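Local structure of chemotactic transducer PctC (Pseudomonas aeruginosa, 5LTV) at residues R56-L67 / Q81-F91; G187-A195 / V249-L257. The protein binds gamma-amino-butanoic acid through a Cache ligand-binding domain and probably acts as a chemoreceptor that couples this amino acid signal to bacterial chemotaxis. All blocks are in the same frame, centred on the assembly; numbering follows the deposited sequence.

Interaction 1: R56-L67 / Q81-F91; sequences RMHLVEGLASQL and QLEQPVFSRNF. With SO4 (sulfate ion), chain J.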
loop_
_atom_site.group_PDB
_atom_site.type_symbol
_atom_site.label_atom_id
_atom_site.label_comp_id
_atom_site.label_asym_id
_atom_site.label_seq_id
_atom_site.Cartn_x
_atom_site.Cartn_y
_atom_site.Cartn_z
ATOM N N ARG A 56 -3.014 6.933 -6.023
ATOM C CA ARG A 56 -1.829 6.118 -6.270
ATOM C C ARG A 56 -2.174 4.865 -7.083
ATOM O O ARG A 56 -1.454 4.501 -8.020
ATOM C CB ARG A 56 -1.163 5.776 -4.928
ATOM C CG ARG A 56 0.028 6.681 -4.639
ATOM C CD ARG A 56 -0.404 8.180 -4.602
ATOM N NE ARG A 56 0.696 9.035 -4.183
ATOM C CZ ARG A 56 0.565 10.283 -3.760
ATOM N NH1 ARG A 56 -0.633 10.855 -3.657
ATOM N NH2 ARG A 56 1.654 10.943 -3.390
ATOM N N MET A 57 -3.291 4.214 -6.766
ATOM C CA MET A 57 -3.731 3.071 -7.563
ATOM C C MET A 57 -3.855 3.436 -9.041
ATOM O O MET A 57 -3.382 2.702 -9.917
ATOM C CB MET A 57 -5.070 2.542 -7.023
ATOM C CG MET A 57 -4.913 1.889 -5.649
ATOM S SD MET A 57 -6.404 1.235 -4.845
ATOM C CE MET A 57 -7.709 1.941 -5.823
ATOM N N HIS A 58 -4.510 4.563 -9.332
ATOM C CA HIS A 58 -4.729 4.960 -10.710
ATOM C C HIS A 58 -3.408 5.122 -11.440
ATOM O O HIS A 58 -3.285 4.741 -12.612
ATOM C CB HIS A 58 -5.535 6.266 -10.751
ATOM C CG HIS A 58 -6.902 6.145 -10.144
ATOM N ND1 HIS A 58 -7.621 7.233 -9.699
ATOM C CD2 HIS A 58 -7.683 5.055 -9.919
ATOM C CE1 HIS A 58 -8.781 6.818 -9.213
ATOM N NE2 HIS A 58 -8.836 5.502 -9.327
ATOM N N LEU A 59 -2.410 5.696 -10.760
ATOM C CA LEU A 59 -1.117 5.903 -11.403
ATOM C C LEU A 59 -0.477 4.572 -11.740
ATOM O O LEU A 59 0.131 4.419 -12.805
ATOM C CB LEU A 59 -0.195 6.760 -10.512
ATOM C CG LEU A 59 -0.588 8.251 -10.480
ATOM C CD1 LEU A 59 0.136 9.014 -9.346
ATOM C CD2 LEU A 59 -0.350 8.923 -11.851
ATOM N N VAL A 60 -0.636 3.581 -10.850
ATOM C CA VAL A 60 -0.053 2.256 -11.084
ATOM C C VAL A 60 -0.803 1.547 -12.204
ATOM O O VAL A 60 -0.192 0.949 -13.114
ATOM C CB VAL A 60 -0.040 1.452 -9.764
ATOM C CG1 VAL A 60 0.369 0.030 -9.989
ATOM C CG2 VAL A 60 0.937 2.123 -8.773
ATOM N N GLU A 61 -2.130 1.689 -12.211
ATOM C CA GLU A 61 -2.911 1.213 -13.334
ATOM C C GLU A 61 -2.443 1.853 -14.631
ATOM O O GLU A 61 -2.361 1.178 -15.672
ATOM C CB GLU A 61 -4.402 1.498 -13.120
ATOM C CG GLU A 61 -5.093 0.463 -12.296
ATOM C CD GLU A 61 -6.239 1.000 -11.432
ATOM O OE1 GLU A 61 -6.700 0.261 -10.527
ATOM O OE2 GLU A 61 -6.713 2.143 -11.645
ATOM N N GLY A 62 -2.161 3.159 -14.606
ATOM C CA GLY A 62 -1.778 3.811 -15.853
ATOM C C GLY A 62 -0.383 3.422 -16.299
ATOM O O GLY A 62 -0.074 3.438 -17.503
ATOM N N LEU A 63 0.483 3.059 -15.334
ATOM C CA LEU A 63 1.826 2.594 -15.657
ATOM C C LEU A 63 1.746 1.275 -16.401
ATOM O O LEU A 63 2.426 1.070 -17.403
ATOM C CB LEU A 63 2.669 2.440 -14.377
ATOM C CG LEU A 63 4.055 1.762 -14.525
ATOM C CD1 LEU A 63 4.883 2.383 -15.633
ATOM C CD2 LEU A 63 4.877 1.876 -13.218
ATOM N N ALA A 64 0.895 0.369 -15.914
ATOM C CA ALA A 64 0.677 -0.895 -16.611
ATOM C C ALA A 64 0.128 -0.686 -18.013
ATOM O O ALA A 64 0.611 -1.311 -18.969
ATOM C CB ALA A 64 -0.273 -1.779 -15.799
ATOM N N SER A 65 -0.898 0.160 -18.168
ATOM C CA SER A 65 -1.413 0.385 -19.525
ATOM C C SER A 65 -0.365 1.046 -20.424
ATOM O O SER A 65 -0.224 0.662 -21.586
ATOM C CB SER A 65 -2.706 1.206 -19.499
ATOM O OG SER A 65 -2.549 2.432 -18.831
ATOM N N GLN A 66 0.389 2.023 -19.912
ATOM C CA GLN A 66 1.478 2.594 -20.706
ATOM C C GLN A 66 2.444 1.535 -21.202
ATOM O O GLN A 66 2.901 1.603 -22.348
ATOM C CB GLN A 66 2.273 3.568 -19.882
ATOM C CG GLN A 66 1.857 4.932 -19.842
ATOM C CD GLN A 66 2.716 5.606 -18.863
ATOM O OE1 GLN A 66 3.839 5.943 -19.179
ATOM N NE2 GLN A 66 2.186 5.852 -17.676
ATOM N N LEU A 67 2.834 0.596 -20.323
ATOM C CA LEU A 67 3.819 -0.419 -20.703
ATOM C C LEU A 67 3.236 -1.426 -21.686
ATOM O O LEU A 67 3.929 -1.841 -22.622
ATOM C CB LEU A 67 4.357 -1.141 -19.471
ATOM C CG LEU A 67 5.171 -0.314 -18.491
ATOM C CD1 LEU A 67 5.356 -1.033 -17.164
ATOM C CD2 LEU A 67 6.485 -0.036 -19.096
ATOM N N GLN A 81 9.899 5.036 -20.072
ATOM C CA GLN A 81 8.561 5.167 -19.481
ATOM C C GLN A 81 8.616 5.330 -17.946
ATOM O O GLN A 81 7.906 6.168 -17.381
ATOM C CB GLN A 81 7.723 3.948 -19.887
ATOM C CG GLN A 81 6.334 4.246 -20.389
ATOM C CD GLN A 81 6.294 5.075 -21.673
ATOM O OE1 GLN A 81 7.192 5.005 -22.527
ATOM N NE2 GLN A 81 5.234 5.886 -21.811
ATOM N N LEU A 82 9.493 4.580 -17.256
ATOM C CA LEU A 82 9.574 4.650 -15.794
ATOM C C LEU A 82 10.232 5.932 -15.304
ATOM O O LEU A 82 10.005 6.336 -14.154
ATOM C CB LEU A 82 10.320 3.425 -15.225
ATOM C CG LEU A 82 9.520 2.114 -15.392
ATOM C CD1 LEU A 82 10.280 0.850 -14.980
ATOM C CD2 LEU A 82 8.286 2.198 -14.587
ATOM N N GLU A 83 10.987 6.611 -16.159
ATOM C CA GLU A 83 11.702 7.804 -15.733
ATOM C C GLU A 83 10.835 9.061 -15.688
ATOM O O GLU A 83 11.353 10.126 -15.333
ATOM C CB GLU A 83 12.924 8.016 -16.643
ATOM C CG GLU A 83 13.968 7.035 -16.216
ATOM C CD GLU A 83 15.279 7.173 -16.920
ATOM O OE1 GLU A 83 15.382 8.036 -17.805
ATOM O OE2 GLU A 83 16.214 6.410 -16.574
ATOM N N GLN A 84 9.544 8.969 -16.009
ATOM C CA GLN A 84 8.678 10.147 -15.938
ATOM C C GLN A 84 8.641 10.751 -14.529
ATOM O O GLN A 84 8.481 10.015 -13.534
ATOM C CB GLN A 84 7.265 9.790 -16.399
ATOM C CG GLN A 84 7.180 9.523 -17.870
ATOM C CD GLN A 84 5.838 8.974 -18.245
ATOM O OE1 GLN A 84 5.678 7.742 -18.447
ATOM N NE2 GLN A 84 4.844 9.876 -18.328
ATOM N N PRO A 85 8.779 12.073 -14.391
ATOM C CA PRO A 85 8.869 12.660 -13.049
ATOM C C PRO A 85 7.602 12.489 -12.215
ATOM O O PRO A 85 7.678 12.529 -10.977
ATOM C CB PRO A 85 9.164 14.151 -13.317
ATOM C CG PRO A 85 9.744 14.197 -14.723
ATOM C CD PRO A 85 9.219 12.984 -15.470
ATOM N N VAL A 86 6.437 12.279 -12.838
ATOM C CA VAL A 86 5.221 12.095 -12.040
ATOM C C VAL A 86 5.359 10.884 -11.116
ATOM O O VAL A 86 4.822 10.886 -10.008
ATOM C CB VAL A 86 3.971 11.991 -12.965
ATOM C CG1 VAL A 86 4.043 10.744 -13.881
ATOM C CG2 VAL A 86 2.682 12.002 -12.154
ATOM N N PHE A 87 6.102 9.852 -11.546
ATOM C CA PHE A 87 6.308 8.666 -10.723
ATOM C C PHE A 87 7.213 8.956 -9.526
ATOM O O PHE A 87 6.909 8.546 -8.405
ATOM C CB PHE A 87 6.883 7.527 -11.595
ATOM C CG PHE A 87 5.903 7.047 -12.649
ATOM C CD1 PHE A 87 4.566 6.804 -12.300
ATOM C CD2 PHE A 87 6.284 6.911 -13.999
ATOM C CE1 PHE A 87 3.630 6.407 -13.279
ATOM C CE2 PHE A 87 5.366 6.505 -14.953
ATOM C CZ PHE A 87 4.029 6.255 -14.586
ATOM N N SER A 88 8.302 9.689 -9.723
ATOM C CA SER A 88 9.187 9.951 -8.591
ATOM C C SER A 88 8.581 10.981 -7.639
ATOM O O SER A 88 8.839 10.931 -6.441
ATOM C CB SER A 88 10.574 10.382 -9.063
ATOM O OG SER A 88 10.541 11.536 -9.872
ATOM N N ARG A 89 7.724 11.864 -8.136
ATOM C CA ARG A 89 7.027 12.793 -7.264
ATOM C C ARG A 89 6.003 12.089 -6.368
ATOM O O ARG A 89 5.680 12.591 -5.288
ATOM C CB ARG A 89 6.330 13.882 -8.099
ATOM C CG ARG A 89 7.325 14.925 -8.658
ATOM C CD ARG A 89 6.576 16.188 -9.127
ATOM N NE ARG A 89 5.571 15.863 -10.135
ATOM C CZ ARG A 89 5.740 16.064 -11.433
ATOM N NH1 ARG A 89 6.855 16.600 -11.850
ATOM N NH2 ARG A 89 4.788 15.768 -12.301
ATOM N N ASN A 90 5.439 10.959 -6.798
ATOM C CA ASN A 90 4.307 10.446 -6.055
ATOM C C ASN A 90 4.538 9.072 -5.461
ATOM O O ASN A 90 3.688 8.607 -4.704
ATOM C CB ASN A 90 3.045 10.425 -6.933
ATOM C CG ASN A 90 2.577 11.819 -7.298
ATOM O OD1 ASN A 90 2.167 12.600 -6.427
ATOM N ND2 ASN A 90 2.679 12.164 -8.594
ATOM N N PHE A 91 5.648 8.410 -5.786
ATOM C CA PHE A 91 6.015 7.138 -5.184
ATOM C C PHE A 91 7.411 7.259 -4.600
ATOM O O PHE A 91 8.179 8.157 -4.965
ATOM C CB PHE A 91 5.952 5.977 -6.200
ATOM C CG PHE A 91 4.535 5.695 -6.712
ATOM C CD1 PHE A 91 3.675 4.847 -6.019
ATOM C CD2 PHE A 91 4.067 6.319 -7.853
ATOM C CE1 PHE A 91 2.346 4.645 -6.464
ATOM C CE2 PHE A 91 2.754 6.112 -8.302
ATOM C CZ PHE A 91 1.899 5.273 -7.601
HETATM S S SO4 J . 0.951 14.091 -1.960
HETATM O O1 SO4 J . 0.844 13.604 -0.566
HETATM O O2 SO4 J . 0.817 15.549 -2.022
HETATM O O3 SO4 J . -0.138 13.526 -2.770
HETATM O O4 SO4 J . 2.242 13.739 -2.549
#
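Phe91 meets helix 56-67 at three residues, and here the packing is tight: Arg56 O and Leu59 CB (3.7 Å from Phe91 CE2) lie at the ring edge, and Val60 CG2 comes in obliquely, 3.5 Å from Phe91 CZ. Phe87 also meets the helix edge-on: Gln66 NE2 is in the plane of its ring, 3.6 Å from Phe87 CZ. Farther along, Leu63 and Leu82 cross at about a right angle, with Leu63 CD1 3.6 Å from Leu82 CD2.

The outer side is looser and more polar. Leu59 CD2 comes only within 4.3 Å of Val86 CG2. Arg56 bends at chi2 (59°), running its CG past the Phe91 ring and turning NE to Asn90 O for a hydrogen bond of 3.1 Å, nearly in the guanidinium plane. Its terminal nitrogens grip a sulfate, most likely a crystallisation additive; Arg56 NH1 lies 2.9 Å from sulfate O3. At the other end Gln81 NE2 donates to Gln66 OE1 over 3.0 Å, on a lone pair in the carbonyl plane.

The 56-67 part of helix 34-68 and the short, weakly bonded helix around 85-90 run roughly antiparallel (148°), and the two segments lean on one sheet: Leu63, Phe87 and, from helix 75-82, Leu82 touch Val94 of strand 93-98, Val60 touches Leu153 of strand 147-157, and Phe91, in the loop after 85-90, touches Met169 of strand 160-170.

Interaction 2: G187-A195 / V249-L257; sequences GYAFLVSDA and VTWYVALVL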
loop_
_atom_site.group_PDB
_atom_site.type_symbol
_atom_site.label_atom_id
_atom_site.label_comp_id
_atom_site.label_asym_id
_atom_site.label_seq_id
_atom_site.Cartn_x
_atom_site.Cartn_y
_atom_site.Cartn_z
ATOM N N GLY A 187 -5.408 12.186 21.577
ATOM C CA GLY A 187 -5.908 11.115 20.728
ATOM C C GLY A 187 -5.133 10.932 19.427
ATOM O O GLY A 187 -4.286 11.758 19.098
ATOM N N TYR A 188 -5.421 9.870 18.674
ATOM C CA TYR A 188 -4.639 9.541 17.487
ATOM C C TYR A 188 -5.406 8.541 16.622
ATOM O O TYR A 188 -6.476 8.053 16.990
ATOM C CB TYR A 188 -3.261 8.996 17.874
ATOM C CG TYR A 188 -3.293 7.715 18.678
ATOM C CD1 TYR A 188 -3.456 7.730 20.066
ATOM C CD2 TYR A 188 -3.149 6.493 18.055
ATOM C CE1 TYR A 188 -3.481 6.548 20.797
ATOM C CE2 TYR A 188 -3.162 5.315 18.774
ATOM C CZ TYR A 188 -3.334 5.341 20.132
ATOM O OH TYR A 188 -3.353 4.135 20.789
ATOM N N ALA A 189 -4.843 8.239 15.451
ATOM C CA ALA A 189 -5.478 7.322 14.511
ATOM C C ALA A 189 -4.474 6.304 13.978
ATOM O O ALA A 189 -3.329 6.649 13.682
ATOM C CB ALA A 189 -6.111 8.096 13.353
ATOM N N PHE A 190 -4.893 5.044 13.848
ATOM C CA PHE A 190 -4.035 4.076 13.176
ATOM C C PHE A 190 -4.868 3.265 12.175
ATOM O O PHE A 190 -6.067 3.506 11.974
ATOM C CB PHE A 190 -3.264 3.226 14.196
ATOM C CG PHE A 190 -4.102 2.322 15.031
ATOM C CD1 PHE A 190 -4.718 2.786 16.195
ATOM C CD2 PHE A 190 -4.233 0.974 14.686
ATOM C CE1 PHE A 190 -5.480 1.933 16.979
ATOM C CE2 PHE A 190 -5.001 0.112 15.454
ATOM C CZ PHE A 190 -5.621 0.582 16.610
ATOM N N LEU A 191 -4.204 2.348 11.484
ATOM C CA LEU A 191 -4.837 1.544 10.453
ATOM C C LEU A 191 -4.595 0.077 10.767
ATOM O O LEU A 191 -3.484 -0.306 11.118
ATOM C CB LEU A 191 -4.310 1.909 9.057
ATOM C CG LEU A 191 -5.186 1.407 7.900
ATOM C CD1 LEU A 191 -6.344 2.383 7.561
ATOM C CD2 LEU A 191 -4.336 1.179 6.678
ATOM N N VAL A 192 -5.639 -0.736 10.646
ATOM C CA VAL A 192 -5.607 -2.120 11.095
ATOM C C VAL A 192 -6.473 -2.945 10.152
ATOM O O VAL A 192 -7.505 -2.471 9.658
ATOM C CB VAL A 192 -6.078 -2.245 12.568
ATOM C CG1 VAL A 192 -7.514 -1.743 12.729
ATOM C CG2 VAL A 192 -5.986 -3.683 13.054
ATOM N N SER A 193 -6.038 -4.165 9.870
ATOM C CA SER A 193 -6.786 -5.022 8.971
ATOM C C SER A 193 -7.923 -5.696 9.731
ATOM O O SER A 193 -7.966 -5.704 10.967
ATOM C CB SER A 193 -5.883 -6.078 8.331
ATOM O OG SER A 193 -5.597 -7.131 9.239
ATOM N N ASP A 194 -8.848 -6.277 8.963
ATOM C CA ASP A 194 -9.993 -6.967 9.551
ATOM C C ASP A 194 -9.571 -8.126 10.442
ATOM O O ASP A 194 -10.265 -8.443 11.415
ATOM C CB ASP A 194 -10.930 -7.454 8.441
ATOM C CG ASP A 194 -10.220 -8.297 7.390
ATOM O OD1 ASP A 194 -8.965 -8.363 7.356
ATOM O OD2 ASP A 194 -10.945 -8.886 6.569
ATOM N N ALA A 195 -8.441 -8.758 10.138
ATOM C CA ALA A 195 -7.934 -9.856 10.953
ATOM C C ALA A 195 -7.235 -9.394 12.226
ATOM O O ALA A 195 -6.841 -10.243 13.029
ATOM C CB ALA A 195 -6.965 -10.714 10.126
ATOM N N VAL A 249 -8.986 -6.231 0.164
ATOM C CA VAL A 249 -8.705 -6.092 1.590
ATOM C C VAL A 249 -9.887 -5.415 2.263
ATOM O O VAL A 249 -10.691 -4.728 1.625
ATOM C CB VAL A 249 -7.415 -5.275 1.874
ATOM C CG1 VAL A 249 -6.176 -5.962 1.311
ATOM C CG2 VAL A 249 -7.539 -3.847 1.314
ATOM N N THR A 250 -9.979 -5.617 3.573
ATOM C CA THR A 250 -10.898 -4.864 4.421
ATOM C C THR A 250 -10.030 -4.241 5.512
ATOM O O THR A 250 -9.544 -4.937 6.405
ATOM C CB THR A 250 -11.991 -5.747 5.019
ATOM O OG1 THR A 250 -12.603 -6.474 3.971
ATOM C CG2 THR A 250 -13.055 -4.908 5.708
ATOM N N TRP A 251 -9.811 -2.947 5.425
ATOM C CA TRP A 251 -8.960 -2.264 6.363
ATOM C C TRP A 251 -9.755 -1.160 7.029
ATOM O O TRP A 251 -10.670 -0.588 6.434
ATOM C CB TRP A 251 -7.729 -1.678 5.691
ATOM C CG TRP A 251 -6.790 -2.662 5.155
ATOM C CD1 TRP A 251 -6.761 -3.978 5.374
ATOM C CD2 TRP A 251 -5.637 -2.379 4.324
ATOM N NE1 TRP A 251 -5.694 -4.581 4.711
ATOM C CE2 TRP A 251 -4.979 -3.594 4.067
ATOM C CE3 TRP A 251 -5.105 -1.216 3.780
ATOM C CZ2 TRP A 251 -3.811 -3.693 3.282
ATOM C CZ3 TRP A 251 -3.934 -1.314 2.988
ATOM C CH2 TRP A 251 -3.307 -2.538 2.763
ATOM N N TYR A 252 -9.418 -0.897 8.283
ATOM C CA TYR A 252 -10.184 0.036 9.085
ATOM C C TYR A 252 -9.287 1.156 9.568
ATOM O O TYR A 252 -8.102 0.929 9.875
ATOM C CB TYR A 252 -10.807 -0.646 10.307
ATOM C CG TYR A 252 -11.848 -1.686 9.995
ATOM C CD1 TYR A 252 -11.474 -2.970 9.675
ATOM C CD2 TYR A 252 -13.211 -1.387 10.069
ATOM C CE1 TYR A 252 -12.420 -3.948 9.395
ATOM C CE2 TYR A 252 -14.174 -2.354 9.810
ATOM C CZ TYR A 252 -13.762 -3.647 9.465
ATOM O OH TYR A 252 -14.657 -4.660 9.194
ATOM N N VAL A 253 -9.865 2.356 9.599
ATOM C CA VAL A 253 -9.339 3.467 10.377
ATOM C C VAL A 253 -9.758 3.271 11.824
ATOM O O VAL A 253 -10.955 3.139 12.128
ATOM C CB VAL A 253 -9.846 4.810 9.836
ATOM C CG1 VAL A 253 -9.476 5.935 10.798
ATOM C CG2 VAL A 253 -9.270 5.069 8.470
ATOM N N ALA A 254 -8.781 3.229 12.719
ATOM C CA ALA A 254 -9.045 3.175 14.155
ATOM C C ALA A 254 -8.742 4.542 14.746
ATOM O O ALA A 254 -7.649 5.077 14.517
ATOM C CB ALA A 254 -8.201 2.097 14.850
ATOM N N LEU A 255 -9.710 5.112 15.472
ATOM C CA LEU A 255 -9.527 6.364 16.197
ATOM C C LEU A 255 -9.495 6.078 17.690
ATOM O O LEU A 255 -10.376 5.382 18.211
ATOM C CB LEU A 255 -10.649 7.360 15.922
ATOM C CG LEU A 255 -10.885 7.845 14.512
ATOM C CD1 LEU A 255 -12.044 8.827 14.456
ATOM C CD2 LEU A 255 -9.634 8.485 13.999
ATOM N N VAL A 256 -8.507 6.644 18.380
ATOM C CA VAL A 256 -8.347 6.452 19.812
ATOM C C VAL A 256 -8.493 7.817 20.468
ATOM O O VAL A 256 -7.740 8.740 20.147
ATOM C CB VAL A 256 -6.990 5.815 20.150
ATOM C CG1 VAL A 256 -6.850 5.496 21.672
ATOM C CG2 VAL A 256 -6.712 4.572 19.243
ATOM N N LEU A 257 -9.455 7.951 21.374
ATOM C CA LEU A 257 -9.598 9.194 22.117
ATOM C C LEU A 257 -9.635 8.968 23.632
ATOM O O LEU A 257 -10.178 7.967 24.105
ATOM C CB LEU A 257 -10.863 9.923 21.662
ATOM C CG LEU A 257 -11.181 11.279 22.307
ATOM C CD1 LEU A 257 -10.011 12.228 22.106
ATOM C CD2 LEU A 257 -12.469 11.872 21.740
HETATM O O HOH W 1 -8.030 -7.591 4.631
#
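Phe190 carries the methyl of Ala254 over one ring face and Val256 CG2 at its edge. Ala254 CB stands 3.5 Å from the Phe190 ring centroid and 17° off the normal, which meets the criterion for a CH-pi contact, while Val256 CG2 lies in the ring plane, 3.7 Å from Phe190 CE1. Tyr188 repeats the theme two residues earlier: Val256 CB is 3.8 Å from the Tyr188 ring centroid, again over a face. Both aromatic residues place CG between the backbone N and the carbonyl carbon (chi1 66° in Phe190), which lays each ring across the neighbouring strand. Tyr252 instead turns an edge to Asp194, whose CB is in the ring plane and 3.9 Å from Tyr252 CE1. On the other side of the sheet, Val249 CG2 covers the centre of one face of Trp251, and Leu191 CD2 approaches Trp251 CE3 obliquely at 3.8 Å.

The backbones fix this register. Tyr188, Phe190 and Val192 pair with Val256, Ala254 and Tyr252 in reciprocal antiparallel hydrogen bonds, among them Ala254 N to Phe190 O at 2.8 Å. Beyond the last pair, Asp194 N donates to Thr250 O over 3.0 Å, and a water links Asp194 OD1 to Thr250 N.

The face bearing Val253 and Leu255 rests on helix 34-68, at Thr45, Ala46 and Ile41, whereas Ala254 and Val256 on the opposite face also meet Phe240 and Val238 of strand 237-242. Strands 188-193 and 251-256, first and last in their sheet yet adjacent within it, belong to a five-stranded antiparallel sheet of order 2-1-5-4-3, the PAS-like topology of Cache modules.

In the fold
Both segments of interaction 1 precede those of interaction 2 in sequence; the centres are 28 Å apart, with the middle of the chain between them, and the nearest atoms are about 8 Å apart, so the two are not in direct contact. Helix 34-68 joins them: its later part forms one side of interaction 1, and its earlier part packs against strand 251-256 of interaction 2. Interaction 1 packs on one five-stranded sheet, while interaction 2 lies at the centre of the other, both ordered 2-1-5-4-3, consistent with a double Cache architecture. Interaction 1 accompanies the ligand-bearing sheet, where the Phe91 side chain is about 9 Å from the bound gamma-amino-butanoic acid and Ser93 and Tyr95 line the pocket.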